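Long-range contacts in Alpha/beta hydrolase (Pseudomonas aeruginosa PAO1, PDB 4R1D), which probably acts as a calcium-binding lipase effector (Tle4) of the H2 type VI secretion system, neutralised when its immunity protein Tli4 binds it: residues Gly180-Val186 and Gly512-Arg518; Gln213-Gln217 and Asn413-Glu417; Ala318-Leu324 and Asn403-Ile408; His438-Asp442 and Val500-Ser504. Numbering follows the deposited sequence.

In the fold
Following the chain from the N terminus, the loop at 180-186 comes first and its partner 512-518 last, so contact 1 closes a large loop that contains the other three contacts. Contact 2 opens at 213-217 and closes at 413-417; contact 3 (318-324 with 403-408) is nested inside it, and the two share helix 400-421 and touch through Ser214 and Ala321. Contact 4 (438-442 with 500-504) follows in series, and no two contacts cross. Contact 1 borders the edge of the parallel sheet, contacts 2 and 3 pack around helix 400-421, and contact 4 joins the loop before strand 443-446 to the start of helix 502-505; contacts 1 and 4 touch where Arg518 meets Thr502.

Contact 1 (Gly180-Val186 and Gly512-Arg518); sequences GEEQGKV and GVKASFR
Build 512-518 as a loop entering an edge strand at Ala515, and lay the irregular loop 180-186 antiparallel to it. Gly512, with positive phi, ends the preceding helix in a Schellman motif. One bridge sets the register: Glu181 and Phe517, a non-hydrogen-bonded pair, have their CA atoms 4.1 Å apart, flanked by Arg518 N to Gly180 O at 2.9 Å and Glu182 N to Ser516 O at 2.8 Å. Glu181 (chi1 t, chi2 m) folds back, OE2 accepting from Ser516 N and Gln183 N at 2.9 Å each, OE1 from Gly184 N at 2.8 Å. Its CG lies 3.8 Å over the Phe517 ring centroid, a CH-pi contact. Glu182 (p, t) takes Ser516 OG (chi1 t) on OE2 at 2.7 Å, an oxygen shared with Tyr431. Gln183 (m, m) sends NE2 to Val513 O at 3.0 Å, and Lys185 (m, t, m, t) brings NZ to that same Val513 O at 3.2 Å. A water bridges Val186 N (2.9 Å) and Lys514 O (2.7 Å). A loop thus adds one antiparallel bridge to the outer edge of the parallel sheet; strand 427-432 lies on the other side, and helix 507-510 packs against Glu182 and Ser516.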
loop_
_atom_site.group_PDB
_atom_site.type_symbol
_atom_site.label_atom_id
_atom_site.label_comp_id
_atom_site.label_asym_id
_atom_site.label_seq_id
_atom_site.Cartn_x
_atom_site.Cartn_y
_atom_site.Cartn_z
ATOM N N GLY A 180 -12.761 -27.605 10.910
ATOM C CA GLY A 180 -13.730 -26.736 10.261
ATOM C C GLY A 180 -13.811 -26.877 8.746
ATOM O O GLY A 180 -14.424 -26.045 8.089
ATOM N N GLU A 181 -13.219 -27.930 8.184
ATOM C CA GLU A 181 -13.271 -28.136 6.727
ATOM C C GLU A 181 -14.705 -28.412 6.289
ATOM O O GLU A 181 -15.382 -29.245 6.890
ATOM C CB GLU A 181 -12.349 -29.283 6.301
ATOM C CG GLU A 181 -11.809 -29.163 4.866
ATOM C CD GLU A 181 -12.877 -29.329 3.817
ATOM O OE1 GLU A 181 -13.589 -30.355 3.873
ATOM O OE2 GLU A 181 -13.009 -28.440 2.939
ATOM N N GLU A 182 -15.158 -27.717 5.248
ATOM C CA GLU A 182 -16.575 -27.735 4.870
ATOM C C GLU A 182 -16.916 -28.357 3.514
ATOM O O GLU A 182 -18.089 -28.604 3.241
ATOM C CB GLU A 182 -17.166 -26.318 4.934
ATOM C CG GLU A 182 -16.602 -25.350 3.864
ATOM C CD GLU A 182 -17.030 -23.911 4.102
ATOM O OE1 GLU A 182 -18.173 -23.697 4.548
ATOM O OE2 GLU A 182 -16.218 -22.986 3.864
ATOM N N GLN A 183 -15.922 -28.609 2.666
ATOM C CA GLN A 183 -16.199 -29.171 1.339
ATOM C C GLN A 183 -16.408 -30.684 1.429
ATOM O O GLN A 183 -17.191 -31.255 0.675
ATOM C CB GLN A 183 -15.079 -28.850 0.346
ATOM C CG GLN A 183 -14.740 -27.365 0.217
ATOM C CD GLN A 183 -15.879 -26.520 -0.346
ATOM O OE1 GLN A 183 -16.894 -26.281 0.322
ATOM N NE2 GLN A 183 -15.710 -26.057 -1.578
ATOM N N GLY A 184 -15.691 -31.328 2.344
ATOM C CA GLY A 184 -15.892 -32.740 2.622
ATOM C C GLY A 184 -15.194 -33.672 1.655
ATOM O O GLY A 184 -15.462 -34.870 1.641
ATOM N N LYS A 185 -14.294 -33.125 0.847
ATOM C CA LYS A 185 -13.610 -33.914 -0.171
ATOM C C LYS A 185 -12.258 -34.433 0.329
ATOM O O LYS A 185 -11.936 -35.608 0.173
ATOM C CB LYS A 185 -13.471 -33.113 -1.470
ATOM C CG LYS A 185 -14.830 -32.738 -2.100
ATOM C CD LYS A 185 -14.709 -31.853 -3.351
ATOM C CE LYS A 185 -14.233 -30.433 -3.026
ATOM N NZ LYS A 185 -14.376 -29.472 -4.180
ATOM N N VAL A 186 -11.477 -33.565 0.959
ATOM C CA VAL A 186 -10.131 -33.955 1.353
ATOM C C VAL A 186 -10.117 -34.753 2.645
ATOM O O VAL A 186 -11.037 -34.674 3.452
ATOM C CB VAL A 186 -9.194 -32.736 1.476
ATOM C CG1 VAL A 186 -9.116 -32.001 0.160
ATOM C CG2 VAL A 186 -9.652 -31.819 2.588
ATOM N N GLY A 512 -16.382 -23.744 -5.180
ATOM C CA GLY A 512 -15.973 -25.131 -5.288
ATOM C C GLY A 512 -14.489 -25.424 -5.141
ATOM O O GLY A 512 -13.990 -26.354 -5.771
ATOM N N VAL A 513 -13.778 -24.654 -4.316
ATOM C CA VAL A 513 -12.358 -24.936 -4.085
ATOM C C VAL A 513 -12.194 -26.297 -3.425
ATOM O O VAL A 513 -13.134 -26.830 -2.812
ATOM C CB VAL A 513 -11.641 -23.843 -3.249
ATOM C CG1 VAL A 513 -11.491 -22.559 -4.057
ATOM C CG2 VAL A 513 -12.384 -23.579 -1.950
ATOM N N LYS A 514 -11.005 -26.868 -3.563
ATOM C CA LYS A 514 -10.763 -28.233 -3.102
ATOM C C LYS A 514 -10.961 -28.395 -1.594
ATOM O O LYS A 514 -11.543 -29.381 -1.135
ATOM C CB LYS A 514 -9.367 -28.697 -3.515
ATOM C CG LYS A 514 -9.002 -30.086 -3.003
ATOM C CD LYS A 514 -7.771 -30.638 -3.724
ATOM C CE LYS A 514 -8.144 -31.397 -4.999
ATOM N NZ LYS A 514 -7.004 -32.226 -5.534
ATOM N N ALA A 515 -10.463 -27.436 -0.821
ATOM C CA ALA A 515 -10.643 -27.461 0.626
ATOM C C ALA A 515 -10.915 -26.062 1.170
ATOM O O ALA A 515 -10.320 -25.081 0.717
ATOM C CB ALA A 515 -9.419 -28.078 1.316
ATOM N N SER A 516 -11.827 -25.969 2.128
ATOM C CA SER A 516 -12.199 -24.684 2.728
ATOM C C SER A 516 -12.458 -24.879 4.226
ATOM O O SER A 516 -13.326 -25.672 4.629
ATOM C CB SER A 516 -13.432 -24.095 2.026
ATOM O OG SER A 516 -13.845 -22.867 2.609
ATOM N N PHE A 517 -11.684 -24.175 5.048
ATOM C CA PHE A 517 -11.802 -24.271 6.504
ATOM C C PHE A 517 -12.489 -23.049 7.085
ATOM O O PHE A 517 -11.970 -21.921 7.017
ATOM C CB PHE A 517 -10.429 -24.481 7.146
ATOM C CG PHE A 517 -9.751 -25.743 6.698
ATOM C CD1 PHE A 517 -9.114 -25.803 5.467
ATOM C CD2 PHE A 517 -9.763 -26.874 7.499
ATOM C CE1 PHE A 517 -8.501 -26.952 5.038
ATOM C CE2 PHE A 517 -9.155 -28.033 7.081
ATOM C CZ PHE A 517 -8.513 -28.078 5.848
ATOM N N ARG A 518 -13.671 -23.288 7.652
ATOM C CA ARG A 518 -14.512 -22.223 8.158
ATOM C C ARG A 518 -14.272 -22.099 9.669
ATOM O O ARG A 518 -14.803 -22.875 10.469
ATOM C CB ARG A 518 -15.964 -22.563 7.839
ATOM C CG ARG A 518 -17.035 -21.534 8.206
ATOM C CD ARG A 518 -18.367 -22.087 7.671
ATOM N NE ARG A 518 -19.545 -21.259 7.930
ATOM C CZ ARG A 518 -19.981 -20.281 7.141
ATOM N NH1 ARG A 518 -19.309 -19.951 6.039
ATOM N NH2 ARG A 518 -21.090 -19.617 7.465
HETATM O O HOH W 1 -12.501 -30.812 0.946
#

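Contact 2 (Gln213-Gln217 and Asn413-Glu417); sequences QSNRQ and NFHGE
This is a salt-bridged contact between two helices, joining the first turn of helix 215-238 to the C-terminal half of helix 400-421, partly buried and well away from the calcium site. The segments are held apart by long side chains: the closest CA atoms, those of Arg216 and Phe414, are 7.5 Å from each other. Ser214 is the N-cap of helix 215-238, its OG accepting from Arg216 N at 3.1 Å; Glu325 also hydrogen-bonds to Ser214 OG and to Asn215 N. Segment 413-417 is regular helix, with Glu417 N bonded to Asn413 O at 3.0 Å. Arg216 takes a t, t, m conformation and reaches across so that NH1 and NH2 both donate to Glu417 OE1, at 3.1 and 2.9 Å; Glu417 meets it with chi1 m and chi2 t, its oxygen near the guanidinium plane. Phe414 (chi1 t) points at the first helix. Its CD1 lies over a face of the guanidinium, Arg216 NH2 comes to the edge of the ring, and CZ touches Asn215 CB at 4.0 Å. Ala264 of helix 258-267 also packs on Phe414. A water accepts from both Arg216 NH2 (3.0 Å) and Asn413 ND2 (3.1 Å). The chemistry is thus mixed: one carboxylate oxygen takes both terminal nitrogens of a single arginine, and a phenyl ring beside the pair gives the charged group an apolar flank.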
loop_
_atom_site.group_PDB
_atom_site.type_symbol
_atom_site.label_atom_id
_atom_site.label_comp_id
_atom_site.label_asym_id
_atom_site.label_seq_id
_atom_site.Cartn_x
_atom_site.Cartn_y
_atom_site.Cartn_z
ATOM N N GLN A 213 -0.729 -0.362 -5.689
ATOM C CA GLN A 213 -0.996 -0.531 -7.101
ATOM C C GLN A 213 -2.022 -1.636 -7.282
ATOM O O GLN A 213 -2.324 -2.367 -6.336
ATOM C CB GLN A 213 0.289 -0.900 -7.841
ATOM C CG GLN A 213 0.672 -2.362 -7.664
ATOM C CD GLN A 213 2.046 -2.665 -8.217
ATOM O OE1 GLN A 213 2.644 -1.831 -8.922
ATOM N NE2 GLN A 213 2.565 -3.851 -7.900
ATOM N N SER A 214 -2.551 -1.766 -8.500
ATOM C CA SER A 214 -3.488 -2.849 -8.788
ATOM C C SER A 214 -2.883 -4.199 -8.465
ATOM O O SER A 214 -1.722 -4.461 -8.758
ATOM C CB SER A 214 -3.913 -2.857 -10.261
ATOM O OG SER A 214 -4.873 -3.878 -10.476
ATOM N N ASN A 215 -3.686 -5.072 -7.874
ATOM C CA ASN A 215 -3.254 -6.434 -7.654
ATOM C C ASN A 215 -2.940 -7.154 -8.956
ATOM O O ASN A 215 -2.178 -8.117 -8.976
ATOM C CB ASN A 215 -4.293 -7.165 -6.800
ATOM C CG ASN A 215 -4.415 -6.544 -5.436
ATOM O OD1 ASN A 215 -5.419 -5.898 -5.108
ATOM N ND2 ASN A 215 -3.362 -6.677 -4.643
ATOM N N ARG A 216 -3.515 -6.660 -10.048
ATOM C CA ARG A 216 -3.145 -7.130 -11.371
ATOM C C ARG A 216 -1.648 -6.962 -11.616
ATOM O O ARG A 216 -0.993 -7.872 -12.133
ATOM C CB ARG A 216 -3.930 -6.372 -12.444
ATOM C CG ARG A 216 -3.785 -6.974 -13.829
ATOM C CD ARG A 216 -4.308 -6.029 -14.905
ATOM N NE ARG A 216 -5.751 -5.804 -14.820
ATOM C CZ ARG A 216 -6.672 -6.651 -15.279
ATOM N NH1 ARG A 216 -6.307 -7.801 -15.834
ATOM N NH2 ARG A 216 -7.962 -6.348 -15.183
ATOM N N GLN A 217 -1.105 -5.799 -11.262
ATOM C CA GLN A 217 0.316 -5.545 -11.473
ATOM C C GLN A 217 1.179 -6.260 -10.422
ATOM O O GLN A 217 2.282 -6.720 -10.716
ATOM C CB GLN A 217 0.615 -4.038 -11.476
ATOM C CG GLN A 217 2.091 -3.752 -11.651
ATOM C CD GLN A 217 2.604 -4.181 -13.015
ATOM O OE1 GLN A 217 1.968 -3.928 -14.037
ATOM N NE2 GLN A 217 3.761 -4.844 -13.034
ATOM N N ASN A 413 -13.609 -4.131 -13.907
ATOM C CA ASN A 413 -13.096 -5.021 -14.943
ATOM C C ASN A 413 -12.201 -6.113 -14.338
ATOM O O ASN A 413 -12.310 -7.285 -14.679
ATOM C CB ASN A 413 -12.361 -4.214 -16.024
ATOM C CG ASN A 413 -11.848 -5.083 -17.155
ATOM O OD1 ASN A 413 -12.618 -5.789 -17.806
ATOM N ND2 ASN A 413 -10.543 -5.020 -17.407
ATOM N N PHE A 414 -11.339 -5.721 -13.408
ATOM C CA PHE A 414 -10.480 -6.683 -12.718
ATOM C C PHE A 414 -11.306 -7.676 -11.905
ATOM O O PHE A 414 -11.081 -8.876 -11.975
ATOM C CB PHE A 414 -9.485 -5.938 -11.821
ATOM C CG PHE A 414 -8.575 -6.842 -11.021
ATOM C CD1 PHE A 414 -7.648 -7.652 -11.656
ATOM C CD2 PHE A 414 -8.635 -6.855 -9.636
ATOM C CE1 PHE A 414 -6.789 -8.472 -10.926
ATOM C CE2 PHE A 414 -7.789 -7.678 -8.893
ATOM C CZ PHE A 414 -6.860 -8.486 -9.545
ATOM N N HIS A 415 -12.259 -7.169 -11.130
ATOM C CA HIS A 415 -13.186 -8.022 -10.385
ATOM C C HIS A 415 -13.860 -9.049 -11.282
ATOM O O HIS A 415 -13.939 -10.224 -10.937
ATOM C CB HIS A 415 -14.282 -7.188 -9.736
ATOM C CG HIS A 415 -13.832 -6.437 -8.529
ATOM N ND1 HIS A 415 -14.592 -5.448 -7.946
ATOM C CD2 HIS A 415 -12.708 -6.543 -7.781
ATOM C CE1 HIS A 415 -13.950 -4.967 -6.899
ATOM N NE2 HIS A 415 -12.805 -5.613 -6.775
ATOM N N GLY A 416 -14.381 -8.585 -12.413
ATOM C CA GLY A 416 -15.055 -9.460 -13.357
ATOM C C GLY A 416 -14.158 -10.552 -13.914
ATOM O O GLY A 416 -14.565 -11.708 -14.004
ATOM N N GLU A 417 -12.940 -10.187 -14.303
ATOM C CA GLU A 417 -11.974 -11.175 -14.774
ATOM C C GLU A 417 -11.626 -12.189 -13.706
ATOM O O GLU A 417 -11.602 -13.398 -13.969
ATOM C CB GLU A 417 -10.699 -10.497 -15.257
ATOM C CG GLU A 417 -10.865 -9.762 -16.564
ATOM C CD GLU A 417 -9.525 -9.390 -17.161
ATOM O OE1 GLU A 417 -9.106 -8.241 -16.990
ATOM O OE2 GLU A 417 -8.880 -10.258 -17.786
HETATM O O HOH W 2 -9.144 -3.582 -15.086
#

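Contact 3 (Ala318-Leu324 and Asn403-Ile408); sequences ANSAGAL and NFEDLI
Leu324 fills a hollow formed by Phe404, Leu407 and Ile408, while Leu407 rests on the Ala318-Asn319 backbone. Segment 318-324 runs from a loop into the short helix 321-324, with Ser320 as N-cap (OG accepting from Ala323 N at 3.0 Å and bonded also to Leu212); 403-408 is regular helix. Ala318 and Phe404 (CA-CA 6.5 Å) and Leu324 and Ile408 (7.7 Å) set the register. Leu407 (m, t in the conformer given) brings CD1 to 3.6 Å from Ala318 O and 3.8 Å from Asn319 C. Leu324 (m, t) seats CD1 among Phe404 CE1 (4.2 Å), Leu407 CB (4.3 Å) and Ile408 CD1 (4.3 Å). Phe404, chi1 t, turns its edge to Ala318 O, with CD1 4.0 Å from Ala318 CB. A water donates to Asn319 O (2.8 Å) and accepts from Asn403 ND2 (3.2 Å). Apolar packing therefore does the work; Lys91 of the neighbouring chain forms a salt bridge with Glu405, and its Ser90 N bonds to Asp406, so one helix is apolar toward 318-324 and charged toward the partner.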
loop_
_atom_site.group_PDB
_atom_site.type_symbol
_atom_site.label_atom_id
_atom_site.label_comp_id
_atom_site.label_asym_id
_atom_site.label_seq_id
_atom_site.Cartn_x
_atom_site.Cartn_y
_atom_site.Cartn_z
ATOM N N ALA A 318 -8.976 6.434 -2.456
ATOM C CA ALA A 318 -9.687 6.740 -3.698
ATOM C C ALA A 318 -8.736 6.951 -4.868
ATOM O O ALA A 318 -9.171 7.029 -6.015
ATOM C CB ALA A 318 -10.629 7.966 -3.522
ATOM N N ASN A 319 -7.439 7.024 -4.573
ATOM C CA ASN A 319 -6.406 7.126 -5.619
ATOM C C ASN A 319 -5.585 5.861 -5.842
ATOM O O ASN A 319 -4.629 5.860 -6.633
ATOM C CB ASN A 319 -5.463 8.290 -5.307
ATOM C CG ASN A 319 -6.155 9.607 -5.389
ATOM O OD1 ASN A 319 -6.271 10.324 -4.398
ATOM N ND2 ASN A 319 -6.658 9.929 -6.569
ATOM N N SER A 320 -5.960 4.789 -5.154
ATOM C CA SER A 320 -5.177 3.560 -5.161
ATOM C C SER A 320 -6.000 2.389 -5.661
ATOM O O SER A 320 -6.999 2.010 -5.044
ATOM C CB SER A 320 -4.647 3.259 -3.755
ATOM O OG SER A 320 -4.388 1.872 -3.606
ATOM N N ALA A 321 -5.571 1.820 -6.789
ATOM C CA ALA A 321 -6.266 0.684 -7.382
ATOM C C ALA A 321 -6.208 -0.508 -6.439
ATOM O O ALA A 321 -7.201 -1.208 -6.242
ATOM C CB ALA A 321 -5.662 0.333 -8.768
ATOM N N GLY A 322 -5.041 -0.732 -5.841
ATOM C CA GLY A 322 -4.884 -1.837 -4.909
ATOM C C GLY A 322 -5.847 -1.754 -3.738
ATOM O O GLY A 322 -6.415 -2.772 -3.320
ATOM N N ALA A 323 -6.028 -0.551 -3.194
ATOM C CA ALA A 323 -6.902 -0.371 -2.040
ATOM C C ALA A 323 -8.364 -0.493 -2.446
ATOM O O ALA A 323 -9.152 -1.174 -1.772
ATOM C CB ALA A 323 -6.643 0.977 -1.364
ATOM N N LEU A 324 -8.720 0.165 -3.551
ATOM C CA LEU A 324 -10.099 0.176 -4.029
ATOM C C LEU A 324 -10.553 -1.204 -4.460
ATOM O O LEU A 324 -11.749 -1.498 -4.448
ATOM C CB LEU A 324 -10.260 1.131 -5.217
ATOM C CG LEU A 324 -10.414 2.597 -4.838
ATOM C CD1 LEU A 324 -10.385 3.469 -6.088
ATOM C CD2 LEU A 324 -11.695 2.830 -4.027
ATOM N N ASN A 403 -10.525 10.864 -12.868
ATOM C CA ASN A 403 -9.568 9.836 -12.464
ATOM C C ASN A 403 -10.240 8.765 -11.621
ATOM O O ASN A 403 -10.067 7.570 -11.861
ATOM C CB ASN A 403 -8.421 10.463 -11.682
ATOM C CG ASN A 403 -7.224 9.557 -11.609
ATOM O OD1 ASN A 403 -6.532 9.363 -12.606
ATOM N ND2 ASN A 403 -6.978 8.979 -10.430
ATOM N N PHE A 404 -11.002 9.205 -10.624
ATOM C CA PHE A 404 -11.684 8.285 -9.722
ATOM C C PHE A 404 -12.666 7.369 -10.452
ATOM O O PHE A 404 -12.686 6.162 -10.212
ATOM C CB PHE A 404 -12.384 9.054 -8.590
ATOM C CG PHE A 404 -13.216 8.184 -7.693
ATOM C CD1 PHE A 404 -12.618 7.234 -6.870
ATOM C CD2 PHE A 404 -14.597 8.301 -7.672
ATOM C CE1 PHE A 404 -13.386 6.423 -6.048
ATOM C CE2 PHE A 404 -15.365 7.494 -6.839
ATOM C CZ PHE A 404 -14.758 6.557 -6.030
ATOM N N GLU A 405 -13.481 7.924 -11.352
ATOM C CA GLU A 405 -14.452 7.087 -12.056
ATOM C C GLU A 405 -13.778 6.069 -12.972
ATOM O O GLU A 405 -14.230 4.916 -13.087
ATOM C CB GLU A 405 -15.474 7.956 -12.811
ATOM C CG GLU A 405 -16.303 8.800 -11.852
ATOM C CD GLU A 405 -17.359 9.630 -12.548
ATOM O OE1 GLU A 405 -17.463 9.558 -13.785
ATOM O OE2 GLU A 405 -18.086 10.357 -11.847
ATOM N N ASP A 406 -12.699 6.480 -13.634
ATOM C CA ASP A 406 -11.951 5.540 -14.457
ATOM C C ASP A 406 -11.344 4.430 -13.588
ATOM O O ASP A 406 -11.282 3.271 -14.012
ATOM C CB ASP A 406 -10.866 6.249 -15.274
ATOM C CG ASP A 406 -11.362 6.686 -16.646
ATOM O OD1 ASP A 406 -12.507 6.330 -16.974
ATOM O OD2 ASP A 406 -10.603 7.353 -17.398
ATOM N N LEU A 407 -10.906 4.782 -12.380
ATOM C CA LEU A 407 -10.324 3.781 -11.482
ATOM C C LEU A 407 -11.399 2.786 -11.066
ATOM O O LEU A 407 -11.149 1.592 -11.002
ATOM C CB LEU A 407 -9.674 4.411 -10.243
ATOM C CG LEU A 407 -8.275 5.030 -10.350
ATOM C CD1 LEU A 407 -7.778 5.475 -8.980
ATOM C CD2 LEU A 407 -7.279 4.054 -10.957
ATOM N N ILE A 408 -12.608 3.284 -10.796
ATOM C CA ILE A 408 -13.708 2.383 -10.456
ATOM C C ILE A 408 -14.009 1.434 -11.626
ATOM O O ILE A 408 -14.240 0.243 -11.429
ATOM C CB ILE A 408 -14.992 3.155 -10.028
ATOM C CG1 ILE A 408 -14.742 3.955 -8.746
ATOM C CG2 ILE A 408 -16.167 2.184 -9.808
ATOM C CD1 ILE A 408 -14.415 3.086 -7.532
HETATM O O HOH W 3 -4.620 7.489 -8.886
#

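Contact 4 (His438-Asp442 and Val500-Ser504); sequences HSWRD and VPTDS
His438 lies in the loop between strands 427-432 and 443-446, its O accepting from Arg441 N at 3.0 Å and so closing a tight turn. Ser439 and Trp440 fill that turn with positive phi and psi, a left-handed conformation in both. Ser439 faces the other segment: its O lies 3.8 Å from Pro501 CG, though its hydroxyl bonds instead to Arg437 and Glu498. Trp440 directs its ring away, and NE1 bonds to Glu299. Arg441 carries the contact, its CA 5.3 Å from that of Pro501. Chi1 t sets CG 3.7 Å from Pro501 CB, and a chi2 near -96°, between the usual wells, turns the rest of the chain so that the guanidinium lies alongside Asp503. There NE donates to Asp503 OD2 at 2.8 Å and NH2 to Asp503 OD1 at 2.9 Å, a two-pronged salt bridge; NH2 also reaches Asp490 O. Asp503 (chi1 m) lies in the first turn of helix 502-505, just after Pro501 at the N-cap position. A water donates to both Arg441 O and Asp503 OD2, each at 2.8 Å. Asp442 closes the segment, its OD1 a long 4.0 Å from Arg441 NE, charge to charge only, and in a salt bridge with Arg333. This buried salt-bridge network joins the loop after strand 427-432 to the start of helix 502-505, on the way to edge strand 515-519 of the alpha/beta hydrolase sheet.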
loop_
_atom_site.group_PDB
_atom_site.type_symbol
_atom_site.label_atom_id
_atom_site.label_comp_id
_atom_site.label_asym_id
_atom_site.label_seq_id
_atom_site.Cartn_x
_atom_site.Cartn_y
_atom_site.Cartn_z
ATOM N N HIS A 438 -18.557 -8.238 14.083
ATOM C CA HIS A 438 -19.587 -7.747 13.165
ATOM C C HIS A 438 -19.040 -7.414 11.780
ATOM O O HIS A 438 -19.745 -7.567 10.777
ATOM C CB HIS A 438 -20.370 -6.567 13.769
ATOM C CG HIS A 438 -19.680 -5.241 13.656
ATOM N ND1 HIS A 438 -18.732 -4.814 14.561
ATOM C CD2 HIS A 438 -19.831 -4.231 12.764
ATOM C CE1 HIS A 438 -18.313 -3.608 14.220
ATOM N NE2 HIS A 438 -18.964 -3.233 13.133
ATOM N N SER A 439 -17.793 -6.947 11.741
ATOM C CA SER A 439 -17.055 -6.771 10.492
ATOM C C SER A 439 -17.725 -5.804 9.508
ATOM O O SER A 439 -17.484 -5.889 8.304
ATOM C CB SER A 439 -16.861 -8.126 9.803
ATOM O OG SER A 439 -16.312 -9.102 10.680
ATOM N N TRP A 440 -18.548 -4.892 10.019
ATOM C CA TRP A 440 -19.314 -3.972 9.170
ATOM C C TRP A 440 -20.042 -4.706 8.051
ATOM O O TRP A 440 -20.231 -4.172 6.950
ATOM C CB TRP A 440 -18.400 -2.866 8.611
ATOM C CG TRP A 440 -17.815 -2.071 9.720
ATOM C CD1 TRP A 440 -16.529 -2.104 10.168
ATOM C CD2 TRP A 440 -18.520 -1.169 10.578
ATOM N NE1 TRP A 440 -16.382 -1.257 11.246
ATOM C CE2 TRP A 440 -17.593 -0.671 11.515
ATOM C CE3 TRP A 440 -19.845 -0.724 10.639
ATOM C CZ2 TRP A 440 -17.948 0.244 12.501
ATOM C CZ3 TRP A 440 -20.199 0.183 11.615
ATOM C CH2 TRP A 440 -19.257 0.659 12.538
ATOM N N ARG A 441 -20.481 -5.923 8.350
ATOM C CA ARG A 441 -21.061 -6.787 7.332
ATOM C C ARG A 441 -22.363 -6.195 6.784
ATOM O O ARG A 441 -22.614 -6.238 5.581
ATOM C CB ARG A 441 -21.277 -8.187 7.899
ATOM C CG ARG A 441 -21.769 -9.192 6.874
ATOM C CD ARG A 441 -23.308 -9.336 6.900
ATOM N NE ARG A 441 -23.727 -10.289 5.888
ATOM C CZ ARG A 441 -24.761 -11.125 5.995
ATOM N NH1 ARG A 441 -25.515 -11.142 7.087
ATOM N NH2 ARG A 441 -25.018 -11.954 5.000
ATOM N N ASP A 442 -23.198 -5.667 7.672
ATOM C CA ASP A 442 -24.327 -4.851 7.246
ATOM C C ASP A 442 -23.946 -3.420 7.506
ATOM O O ASP A 442 -23.706 -3.037 8.652
ATOM C CB ASP A 442 -25.602 -5.181 8.031
ATOM C CG ASP A 442 -26.127 -6.564 7.729
ATOM O OD1 ASP A 442 -25.884 -7.058 6.611
ATOM O OD2 ASP A 442 -26.788 -7.165 8.603
ATOM N N VAL A 500 -12.970 -8.973 6.905
ATOM C CA VAL A 500 -13.627 -9.698 5.817
ATOM C C VAL A 500 -14.932 -10.333 6.321
ATOM O O VAL A 500 -14.900 -11.248 7.129
ATOM C CB VAL A 500 -12.695 -10.800 5.263
ATOM C CG1 VAL A 500 -13.383 -11.643 4.169
ATOM C CG2 VAL A 500 -11.397 -10.166 4.719
ATOM N N PRO A 501 -16.081 -9.833 5.849
ATOM C CA PRO A 501 -17.348 -10.467 6.253
ATOM C C PRO A 501 -17.380 -11.895 5.749
ATOM O O PRO A 501 -16.804 -12.198 4.712
ATOM C CB PRO A 501 -18.404 -9.640 5.519
ATOM C CG PRO A 501 -17.763 -8.281 5.387
ATOM C CD PRO A 501 -16.300 -8.575 5.114
ATOM N N THR A 502 -18.059 -12.773 6.472
ATOM C CA THR A 502 -18.192 -14.148 6.035
ATOM C C THR A 502 -18.720 -14.233 4.586
ATOM O O THR A 502 -18.334 -15.126 3.833
ATOM C CB THR A 502 -19.087 -14.931 7.028
ATOM O OG1 THR A 502 -18.571 -14.753 8.358
ATOM C CG2 THR A 502 -19.102 -16.414 6.697
ATOM N N ASP A 503 -19.594 -13.298 4.200
ATOM C CA ASP A 503 -20.074 -13.201 2.818
ATOM C C ASP A 503 -18.949 -13.471 1.824
ATOM O O ASP A 503 -19.098 -14.241 0.883
ATOM C CB ASP A 503 -20.596 -11.784 2.523
ATOM C CG ASP A 503 -21.914 -11.482 3.205
ATOM O OD1 ASP A 503 -22.770 -12.386 3.256
ATOM O OD2 ASP A 503 -22.090 -10.332 3.678
ATOM N N SER A 504 -17.827 -12.799 2.050
ATOM C CA SER A 504 -16.680 -12.808 1.140
ATOM C C SER A 504 -15.720 -13.951 1.500
ATOM O O SER A 504 -15.180 -14.627 0.625
ATOM C CB SER A 504 -15.977 -11.436 1.226
ATOM O OG SER A 504 -14.771 -11.380 0.456
HETATM O O HOH W 4 -21.529 -7.627 3.453
#